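Local coordinates for protein polyketide synthase type I (Bacillus amyloliquefaciens, PDB 5KKU) that probably dehydrates beta-hydroxyacyl intermediates as the N-terminal double-hotdog dehydratase domain of a polyketide synthase from the difficidin assembly line, at residues Asp85-Glu94 and Asn105-Leu116. Residues are numbered along the deposited sequence; the frame is centred on the assembly and turned at random.
Sequences DSWKVEITSE and NRDENMECQLYL
Ser86 CB sits over the centre of one face of the Tyr115 ring, 3.8 Å from its centroid, a CH-pi contact. The Trp87 indole instead offers an edge: Leu114 O and Leu116 CG lie near its plane, the latter 4.0 Å from CZ3. With CG beside the backbone N (chi1 -70°), the indole reaches both leucines. Strands 86-94 and 107-116 pair antiparallel, Trp87, Val89 and Ile91 being hydrogen-bonded partners of Leu114, Cys112 and Met110. A classic beta bulge shifts the register: Ile91 O takes Asn109 N at 2.8 Å and, weakly, Met110 N at 3.4 Å. Asn109 ND2 bonds Gln64 O. On the face bearing Lys88, Glu90 and Glu111, Lys88 NZ bridges Glu111 OE2 at 3.6 Å and, more distantly, Glu90; the carboxylate planes of Glu90 and Glu111 are turned 81° to each other, with their OE1 atoms 4.5 Å apart, and Lys88, with Lys63 on Glu111, probably eases the repulsion. Val89, Ile91, Met110 and Cys112 point the other way, onto Leu38 and Leu42 of helix 37-49, the central helix that the N-terminal hotdog sheet wraps. Within that sheet, strand 73-83 flanks 86-94, and strand 55-62 flanks 107-116.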
loop_
_atom_site.group_PDB
_atom_site.type_symbol
_atom_site.label_atom_id
_atom_site.label_comp_id
_atom_site.label_asym_id
_atom_site.label_seq_id
_atom_site.Cartn_x
_atom_site.Cartn_y
_atom_site.Cartn_z
ATOM N N ASP A 85 -4.642 6.818 24.485
ATOM C CA ASP A 85 -3.730 7.785 23.924
ATOM C C ASP A 85 -3.651 7.542 22.421
ATOM O O ASP A 85 -2.601 7.580 21.832
ATOM C CB ASP A 85 -2.338 7.632 24.523
ATOM C CG ASP A 85 -2.268 7.986 25.990
ATOM O OD1 ASP A 85 -2.682 9.068 26.392
ATOM O OD2 ASP A 85 -1.752 7.182 26.751
ATOM N N SER A 86 -4.784 7.302 21.807
ATOM C CA SER A 86 -4.830 6.893 20.408
ATOM C C SER A 86 -6.250 6.738 19.933
ATOM O O SER A 86 -7.150 7.033 20.646
ATOM C CB SER A 86 -4.111 5.566 20.254
ATOM O OG SER A 86 -4.784 4.537 20.892
ATOM N N TRP A 87 -6.419 6.242 18.727
ATOM C CA TRP A 87 -7.719 5.823 18.248
ATOM C C TRP A 87 -7.665 4.507 17.527
ATOM O O TRP A 87 -6.803 4.292 16.750
ATOM C CB TRP A 87 -8.284 6.871 17.317
ATOM C CG TRP A 87 -8.645 8.045 18.021
ATOM C CD1 TRP A 87 -9.802 8.294 18.586
ATOM C CD2 TRP A 87 -7.817 9.151 18.278
ATOM N NE1 TRP A 87 -9.783 9.482 19.180
ATOM C CE2 TRP A 87 -8.547 10.033 19.023
ATOM C CE3 TRP A 87 -6.504 9.447 17.988
ATOM C CZ2 TRP A 87 -8.041 11.225 19.455
ATOM C CZ3 TRP A 87 -6.004 10.597 18.401
ATOM C CH2 TRP A 87 -6.762 11.498 19.134
ATOM N N LYS A 88 -8.620 3.640 17.750
ATOM C CA LYS A 88 -8.701 2.476 16.943
ATOM C C LYS A 88 -9.488 2.761 15.695
ATOM O O LYS A 88 -10.466 3.428 15.711
ATOM C CB LYS A 88 -9.286 1.314 17.694
ATOM C CG LYS A 88 -9.287 0.006 16.937
ATOM C CD LYS A 88 -10.262 -0.930 17.602
ATOM C CE LYS A 88 -10.512 -2.210 16.834
ATOM N NZ LYS A 88 -9.327 -3.082 16.832
ATOM N N VAL A 89 -9.008 2.253 14.582
ATOM C CA VAL A 89 -9.682 2.426 13.335
ATOM C C VAL A 89 -9.992 1.113 12.652
ATOM O O VAL A 89 -9.170 0.264 12.520
ATOM C CB VAL A 89 -8.901 3.327 12.391
ATOM C CG1 VAL A 89 -9.600 3.448 11.063
ATOM C CG2 VAL A 89 -8.714 4.682 12.998
ATOM N N GLU A 90 -11.204 0.971 12.175
ATOM C CA GLU A 90 -11.559 -0.206 11.425
ATOM C C GLU A 90 -12.319 0.135 10.177
ATOM O O GLU A 90 -13.177 0.982 10.206
ATOM C CB GLU A 90 -12.370 -1.145 12.272
ATOM C CG GLU A 90 -11.566 -1.820 13.338
ATOM C CD GLU A 90 -12.419 -2.636 14.258
ATOM O OE1 GLU A 90 -12.226 -3.849 14.338
ATOM O OE2 GLU A 90 -13.304 -2.044 14.884
ATOM N N ILE A 91 -12.011 -0.559 9.114
ATOM C CA ILE A 91 -12.701 -0.398 7.865
ATOM C C ILE A 91 -13.470 -1.652 7.474
ATOM O O ILE A 91 -12.952 -2.725 7.377
ATOM C CB ILE A 91 -11.746 -0.021 6.763
ATOM C CG1 ILE A 91 -10.982 1.221 7.120
ATOM C CG2 ILE A 91 -12.499 0.135 5.468
ATOM C CD1 ILE A 91 -10.029 1.622 6.070
ATOM N N THR A 92 -14.744 -1.510 7.246
ATOM C CA THR A 92 -15.512 -2.604 6.731
ATOM C C THR A 92 -16.133 -2.157 5.433
ATOM O O THR A 92 -16.045 -1.036 5.102
ATOM C CB THR A 92 -16.605 -3.047 7.708
ATOM O OG1 THR A 92 -17.458 -1.962 7.981
ATOM C CG2 THR A 92 -16.022 -3.509 8.920
ATOM N N SER A 93 -16.811 -3.055 4.753
ATOM C CA SER A 93 -17.445 -2.721 3.503
ATOM C C SER A 93 -18.629 -3.570 3.116
ATOM O O SER A 93 -18.819 -4.634 3.604
ATOM C CB SER A 93 -16.434 -2.733 2.383
ATOM O OG SER A 93 -15.725 -3.904 2.385
ATOM N N GLU A 94 -19.391 -3.101 2.162
ATOM C CA GLU A 94 -20.624 -3.716 1.792
ATOM C C GLU A 94 -20.921 -3.498 0.353
ATOM O O GLU A 94 -20.504 -2.539 -0.164
ATOM C CB GLU A 94 -21.704 -3.058 2.616
ATOM C CG GLU A 94 -23.085 -3.592 2.513
ATOM C CD GLU A 94 -24.120 -2.570 2.891
ATOM O OE1 GLU A 94 -23.846 -1.696 3.683
ATOM O OE2 GLU A 94 -25.228 -2.675 2.401
ATOM N N ASN A 105 -24.024 -8.613 4.125
ATOM C CA ASN A 105 -22.972 -8.829 5.077
ATOM C C ASN A 105 -21.869 -7.825 4.904
ATOM O O ASN A 105 -21.630 -7.305 3.848
ATOM C CB ASN A 105 -22.399 -10.248 5.014
ATOM C CG ASN A 105 -23.456 -11.309 5.022
ATOM O OD1 ASN A 105 -24.043 -11.586 6.041
ATOM N ND2 ASN A 105 -23.703 -11.906 3.871
ATOM N N ARG A 106 -21.172 -7.556 5.985
ATOM C CA ARG A 106 -20.069 -6.632 5.954
ATOM C C ARG A 106 -18.752 -7.332 6.144
ATOM O O ARG A 106 -18.573 -8.028 7.109
ATOM C CB ARG A 106 -20.243 -5.584 7.006
ATOM C CG ARG A 106 -21.584 -4.945 6.990
ATOM C CD ARG A 106 -21.554 -3.534 7.466
ATOM N NE ARG A 106 -22.766 -2.816 7.146
ATOM C CZ ARG A 106 -23.051 -1.641 7.631
ATOM N NH1 ARG A 106 -22.226 -1.076 8.436
ATOM N NH2 ARG A 106 -24.135 -1.032 7.298
ATOM N N ASP A 107 -17.834 -7.087 5.250
ATOM C CA ASP A 107 -16.516 -7.638 5.331
ATOM C C ASP A 107 -15.601 -6.755 6.120
ATOM O O ASP A 107 -15.663 -5.581 6.024
ATOM C CB ASP A 107 -15.932 -7.854 3.949
ATOM C CG ASP A 107 -16.539 -9.004 3.244
ATOM O OD1 ASP A 107 -16.691 -10.074 3.807
ATOM O OD2 ASP A 107 -16.863 -8.837 2.095
ATOM N N GLU A 108 -14.741 -7.335 6.907
ATOM C CA GLU A 108 -13.729 -6.533 7.541
ATOM C C GLU A 108 -12.529 -6.419 6.619
ATOM O O GLU A 108 -12.037 -7.383 6.102
ATOM C CB GLU A 108 -13.361 -7.097 8.867
ATOM C CG GLU A 108 -14.537 -7.322 9.751
ATOM C CD GLU A 108 -14.177 -7.745 11.135
ATOM O OE1 GLU A 108 -13.129 -8.324 11.357
ATOM O OE2 GLU A 108 -14.978 -7.491 12.014
ATOM N N ASN A 109 -12.093 -5.208 6.391
ATOM C CA ASN A 109 -11.046 -4.948 5.446
ATOM C C ASN A 109 -9.725 -4.581 6.054
ATOM O O ASN A 109 -8.731 -4.957 5.578
ATOM C CB ASN A 109 -11.502 -3.932 4.410
ATOM C CG ASN A 109 -12.734 -4.377 3.663
ATOM O OD1 ASN A 109 -13.747 -3.746 3.704
ATOM N ND2 ASN A 109 -12.633 -5.472 3.010
ATOM N N MET A 110 -9.765 -3.906 7.175
ATOM C CA MET A 110 -8.578 -3.438 7.814
ATOM C C MET A 110 -8.767 -2.859 9.199
ATOM O O MET A 110 -9.781 -2.296 9.493
ATOM C CB MET A 110 -7.917 -2.429 6.927
ATOM C CG MET A 110 -6.591 -1.975 7.411
ATOM S SD MET A 110 -6.176 -0.395 6.772
ATOM C CE MET A 110 -6.314 0.595 8.240
ATOM N N GLU A 111 -7.753 -3.004 10.034
ATOM C CA GLU A 111 -7.690 -2.385 11.334
ATOM C C GLU A 111 -6.333 -1.815 11.647
ATOM O O GLU A 111 -5.377 -2.266 11.180
ATOM C CB GLU A 111 -8.113 -3.343 12.420
ATOM C CG GLU A 111 -7.093 -4.382 12.774
ATOM C CD GLU A 111 -7.459 -5.171 13.996
ATOM O OE1 GLU A 111 -8.337 -6.017 13.886
ATOM O OE2 GLU A 111 -6.850 -4.950 15.042
ATOM N N CYS A 112 -6.275 -0.754 12.399
ATOM C CA CYS A 112 -5.013 -0.223 12.862
ATOM C C CYS A 112 -5.198 0.655 14.090
ATOM O O CYS A 112 -6.286 0.881 14.499
ATOM C CB CYS A 112 -4.310 0.557 11.766
ATOM S SG CYS A 112 -5.109 2.055 11.238
ATOM N N GLN A 113 -4.138 1.223 14.615
ATOM C CA GLN A 113 -4.207 2.162 15.702
ATOM C C GLN A 113 -3.642 3.482 15.280
ATOM O O GLN A 113 -2.542 3.574 14.845
ATOM C CB GLN A 113 -3.448 1.658 16.885
ATOM C CG GLN A 113 -3.931 0.366 17.406
ATOM C CD GLN A 113 -5.133 0.524 18.310
ATOM O OE1 GLN A 113 -5.361 1.558 18.931
ATOM N NE2 GLN A 113 -5.910 -0.505 18.367
ATOM N N LEU A 114 -4.426 4.515 15.379
ATOM C CA LEU A 114 -4.002 5.819 14.931
ATOM C C LEU A 114 -3.477 6.718 16.048
ATOM O O LEU A 114 -4.160 7.024 16.950
ATOM C CB LEU A 114 -5.131 6.477 14.194
ATOM C CG LEU A 114 -4.886 7.742 13.421
ATOM C CD1 LEU A 114 -5.948 7.773 12.373
ATOM C CD2 LEU A 114 -4.923 9.018 14.239
ATOM N N TYR A 115 -2.236 7.140 15.973
ATOM C CA TYR A 115 -1.646 8.019 16.962
ATOM C C TYR A 115 -1.347 9.387 16.421
ATOM O O TYR A 115 -1.184 9.571 15.266
ATOM C CB TYR A 115 -0.339 7.467 17.441
ATOM C CG TYR A 115 -0.442 6.231 18.222
ATOM C CD1 TYR A 115 -0.765 5.055 17.620
ATOM C CD2 TYR A 115 -0.216 6.231 19.561
ATOM C CE1 TYR A 115 -0.866 3.916 18.334
ATOM C CE2 TYR A 115 -0.312 5.089 20.295
ATOM C CZ TYR A 115 -0.640 3.936 19.668
ATOM O OH TYR A 115 -0.750 2.798 20.370
ATOM N N LEU A 116 -1.219 10.333 17.305
ATOM C CA LEU A 116 -0.831 11.620 16.857
ATOM C C LEU A 116 0.677 11.560 16.630
ATOM O O LEU A 116 1.382 10.966 17.366
ATOM C CB LEU A 116 -1.220 12.663 17.871
ATOM C CG LEU A 116 -2.725 12.852 17.996
ATOM C CD1 LEU A 116 -3.110 13.199 19.407
ATOM C CD2 LEU A 116 -3.263 13.913 17.081
#